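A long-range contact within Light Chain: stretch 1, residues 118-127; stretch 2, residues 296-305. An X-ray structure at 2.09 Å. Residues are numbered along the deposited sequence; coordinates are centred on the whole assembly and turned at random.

Stretch 1 (118-127) PYLGNSYTQE
Stretch 2 (296-305) RIASRLNKVN

Arg 300, on the helix that enters stretch 2 from earlier in the chain, points its CA-to-CB bond toward the irregular stretch 1 and extends (chi1 t, chi2 t) before turning at chi3 (m, -81°) and chi4 (-105°). Its NH2 donates a short but weak hydrogen bond to Asn 122 O (2.7 Å, N-H...O angle 117°). The guanidinium lies between Glu 127 CA over one face and Asn 122 CA over the opposite face, with Thr 125 OG1 3.5 Å from Arg 300 NH1.

The receiving carbonyl belongs to a type I turn, Asn 122 to Thr 125, closed by Thr 125 N to Asn 122 O (3.2 Å). Two side chains brace it: Asn 122 N donates to Thr 125 OG1 (2.9 Å; Thr 125 chi1 p), and Tyr 124 N to Asn 122 OD1 (3.0 Å; Asn 122 chi1 p, chi2 68°). Before the turn, Gly 121 adopts phi/psi 162/167, where a CB would jam against the preceding carbonyl and sit 3.2 Å from Arg 300 NH1.

One water joins the stretches, 2.8 Å from Tyr 119 OH, donating to Glu 127 O (2.9 Å) and weakly accepting from Arg 300 NH1 (3.4 Å).

The two stretches come nearest at Glu 127 and Arg 300 (CA to CA 5.4 Å); Tyr 119 and Ile 297 are 8.6 Å apart by CA. Tyr 119 (chi1 t, chi2 84°) reaches across this wider gap: its CD1 lies 4.0 Å from Ile 297 CG2, its ring edge meets Leu 301 CD1 (4.2 Å from CE1), and its OH lies 3.5 Å from Val 304 CG2. Glu 127 (m, t, 23°) packs CB against Arg 300 CG (3.9 Å) and brings OE1 to 3.4 Å from Lys 303 CD; OE1 to Lys 303 NZ, at 4.1 Å, is too long for a salt bridge. The contact buries 505 Å².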

# COMPACT_ATOMS: atom_id res chain seq x y z
N PRO A 118 21.46 17.27 -12.36
CA PRO A 118 22.37 17.66 -13.46
C PRO A 118 23.49 18.64 -13.05
O PRO A 118 23.28 19.42 -12.13
CB PRO A 118 21.44 18.32 -14.47
CG PRO A 118 20.13 17.75 -14.19
CD PRO A 118 20.05 17.54 -12.71
N TYR A 119 24.65 18.57 -13.69
CA TYR A 119 25.71 19.56 -13.48
C TYR A 119 25.19 20.91 -13.96
O TYR A 119 24.51 20.97 -14.97
CB TYR A 119 27.00 19.20 -14.22
CG TYR A 119 28.16 20.13 -13.91
CD1 TYR A 119 28.95 19.92 -12.79
CD2 TYR A 119 28.40 21.28 -14.67
CE1 TYR A 119 30.01 20.77 -12.48
CE2 TYR A 119 29.44 22.15 -14.35
CZ TYR A 119 30.24 21.89 -13.25
OH TYR A 119 31.29 22.72 -12.93
N LEU A 120 25.53 21.98 -13.22
CA LEU A 120 25.12 23.36 -13.59
C LEU A 120 26.07 23.92 -14.67
O LEU A 120 26.89 24.82 -14.44
CB LEU A 120 25.06 24.27 -12.34
CG LEU A 120 24.02 23.85 -11.28
CD1 LEU A 120 24.02 24.80 -10.03
CD2 LEU A 120 22.59 23.70 -11.82
N GLY A 121 26.00 23.34 -15.87
CA GLY A 121 26.83 23.82 -16.95
C GLY A 121 26.89 22.76 -18.02
O GLY A 121 26.47 21.61 -17.77
N ASN A 122 27.39 23.13 -19.19
CA ASN A 122 27.54 22.17 -20.27
C ASN A 122 28.65 22.60 -21.23
O ASN A 122 29.40 23.54 -20.94
CB ASN A 122 26.21 21.97 -20.99
CG ASN A 122 25.64 23.27 -21.58
OD1 ASN A 122 26.20 23.83 -22.50
ND2 ASN A 122 24.50 23.71 -21.07
N SER A 123 28.77 21.93 -22.39
CA SER A 123 29.88 22.24 -23.27
C SER A 123 29.96 23.70 -23.70
O SER A 123 31.05 24.22 -23.87
CB SER A 123 29.84 21.35 -24.52
OG SER A 123 30.13 20.03 -24.11
N TYR A 124 28.81 24.35 -23.81
CA TYR A 124 28.72 25.72 -24.32
C TYR A 124 28.39 26.76 -23.25
O TYR A 124 27.79 27.80 -23.57
CB TYR A 124 27.66 25.78 -25.40
CG TYR A 124 28.04 24.95 -26.60
CD1 TYR A 124 29.36 24.88 -27.03
CD2 TYR A 124 27.10 24.19 -27.27
CE1 TYR A 124 29.73 24.09 -28.16
CE2 TYR A 124 27.47 23.40 -28.38
CZ TYR A 124 28.77 23.35 -28.80
OH TYR A 124 29.11 22.55 -29.90
N THR A 125 28.78 26.50 -21.99
CA THR A 125 28.68 27.52 -20.93
C THR A 125 30.08 27.74 -20.34
O THR A 125 30.98 26.92 -20.54
CB THR A 125 27.66 27.14 -19.81
OG1 THR A 125 28.07 25.94 -19.14
CG2 THR A 125 26.26 26.95 -20.37
N GLN A 126 30.30 28.88 -19.67
CA GLN A 126 31.60 29.20 -19.08
C GLN A 126 32.02 28.22 -17.97
O GLN A 126 31.24 27.97 -17.04
CB GLN A 126 31.59 30.62 -18.49
CG GLN A 126 31.43 31.69 -19.53
CD GLN A 126 29.96 31.95 -19.86
OE1 GLN A 126 29.05 31.31 -19.31
NE2 GLN A 126 29.73 32.88 -20.79
N GLU A 127 33.27 27.77 -18.02
CA GLU A 127 33.80 26.79 -17.06
C GLU A 127 33.84 27.33 -15.62
O GLU A 127 33.67 26.56 -14.68
CB GLU A 127 35.19 26.33 -17.48
CG GLU A 127 35.20 25.69 -18.88
CD GLU A 127 36.51 25.02 -19.24
OE1 GLU A 127 37.27 24.65 -18.32
OE2 GLU A 127 36.78 24.86 -20.46
N ARG A 296 36.88 15.71 -17.63
CA ARG A 296 36.63 17.09 -18.01
C ARG A 296 35.79 17.81 -16.96
O ARG A 296 36.04 18.97 -16.67
CB ARG A 296 35.94 17.18 -19.36
CG ARG A 296 36.80 16.72 -20.51
CD ARG A 296 36.10 16.86 -21.85
NE ARG A 296 36.89 16.35 -22.97
CZ ARG A 296 36.45 16.26 -24.23
NH1 ARG A 296 35.23 16.66 -24.55
NH2 ARG A 296 37.24 15.78 -25.18
N ILE A 297 34.81 17.12 -16.37
CA ILE A 297 33.96 17.77 -15.34
C ILE A 297 34.77 18.05 -14.07
O ILE A 297 34.62 19.12 -13.50
CB ILE A 297 32.70 16.96 -15.06
CG1 ILE A 297 31.80 17.03 -16.30
CG2 ILE A 297 31.92 17.42 -13.79
CD1 ILE A 297 30.60 16.12 -16.23
N ALA A 298 35.69 17.16 -13.70
CA ALA A 298 36.55 17.40 -12.54
C ALA A 298 37.40 18.65 -12.73
O ALA A 298 37.57 19.45 -11.80
CB ALA A 298 37.45 16.19 -12.25
N SER A 299 37.96 18.79 -13.93
CA SER A 299 38.79 19.93 -14.32
C SER A 299 38.02 21.25 -14.28
O SER A 299 38.53 22.28 -13.85
CB SER A 299 39.37 19.68 -15.71
OG SER A 299 40.31 20.66 -16.05
N ARG A 300 36.79 21.21 -14.77
CA ARG A 300 35.92 22.37 -14.82
C ARG A 300 35.45 22.77 -13.41
O ARG A 300 35.32 23.95 -13.10
CB ARG A 300 34.74 22.07 -15.75
CG ARG A 300 33.68 23.12 -15.77
CD ARG A 300 32.40 22.59 -16.33
NE ARG A 300 32.42 22.59 -17.79
CZ ARG A 300 31.77 23.45 -18.56
NH1 ARG A 300 31.04 24.43 -18.03
NH2 ARG A 300 31.87 23.33 -19.87
N LEU A 301 35.24 21.78 -12.54
CA LEU A 301 34.82 22.04 -11.17
C LEU A 301 35.92 22.76 -10.39
O LEU A 301 35.64 23.51 -9.44
CB LEU A 301 34.43 20.70 -10.47
CG LEU A 301 33.82 20.75 -9.08
CD1 LEU A 301 32.46 21.51 -9.15
CD2 LEU A 301 33.59 19.32 -8.55
N ASN A 302 37.18 22.55 -10.77
CA ASN A 302 38.30 23.26 -10.11
C ASN A 302 38.32 24.76 -10.45
O ASN A 302 38.96 25.57 -9.76
CB ASN A 302 39.63 22.64 -10.50
CG ASN A 302 39.88 21.31 -9.79
OD1 ASN A 302 39.62 21.18 -8.61
ND2 ASN A 302 40.38 20.32 -10.53
N LYS A 303 37.59 25.13 -11.50
CA LYS A 303 37.57 26.51 -11.97
C LYS A 303 36.37 27.34 -11.49
O LYS A 303 36.36 28.55 -11.65
CB LYS A 303 37.62 26.53 -13.50
CG LYS A 303 38.87 25.87 -14.10
CD LYS A 303 38.86 25.96 -15.62
CE LYS A 303 40.17 25.50 -16.24
NZ LYS A 303 40.50 24.06 -15.93
N VAL A 304 35.36 26.70 -10.92
CA VAL A 304 34.12 27.40 -10.62
C VAL A 304 34.30 28.41 -9.47
O VAL A 304 34.78 28.05 -8.40
CB VAL A 304 32.99 26.42 -10.28
CG1 VAL A 304 31.79 27.15 -9.68
CG2 VAL A 304 32.59 25.61 -11.52
N ASN A 305 33.96 29.68 -9.72
CA ASN A 305 34.05 30.69 -8.67
C ASN A 305 32.83 31.58 -8.63
O ASN A 305 32.77 32.55 -7.84
CB ASN A 305 35.31 31.55 -8.81
CG ASN A 305 35.37 32.33 -10.14
OD1 ASN A 305 34.37 32.54 -10.83
ND2 ASN A 305 36.55 32.81 -10.45
O HOH W 1 31.30 24.86 -14.70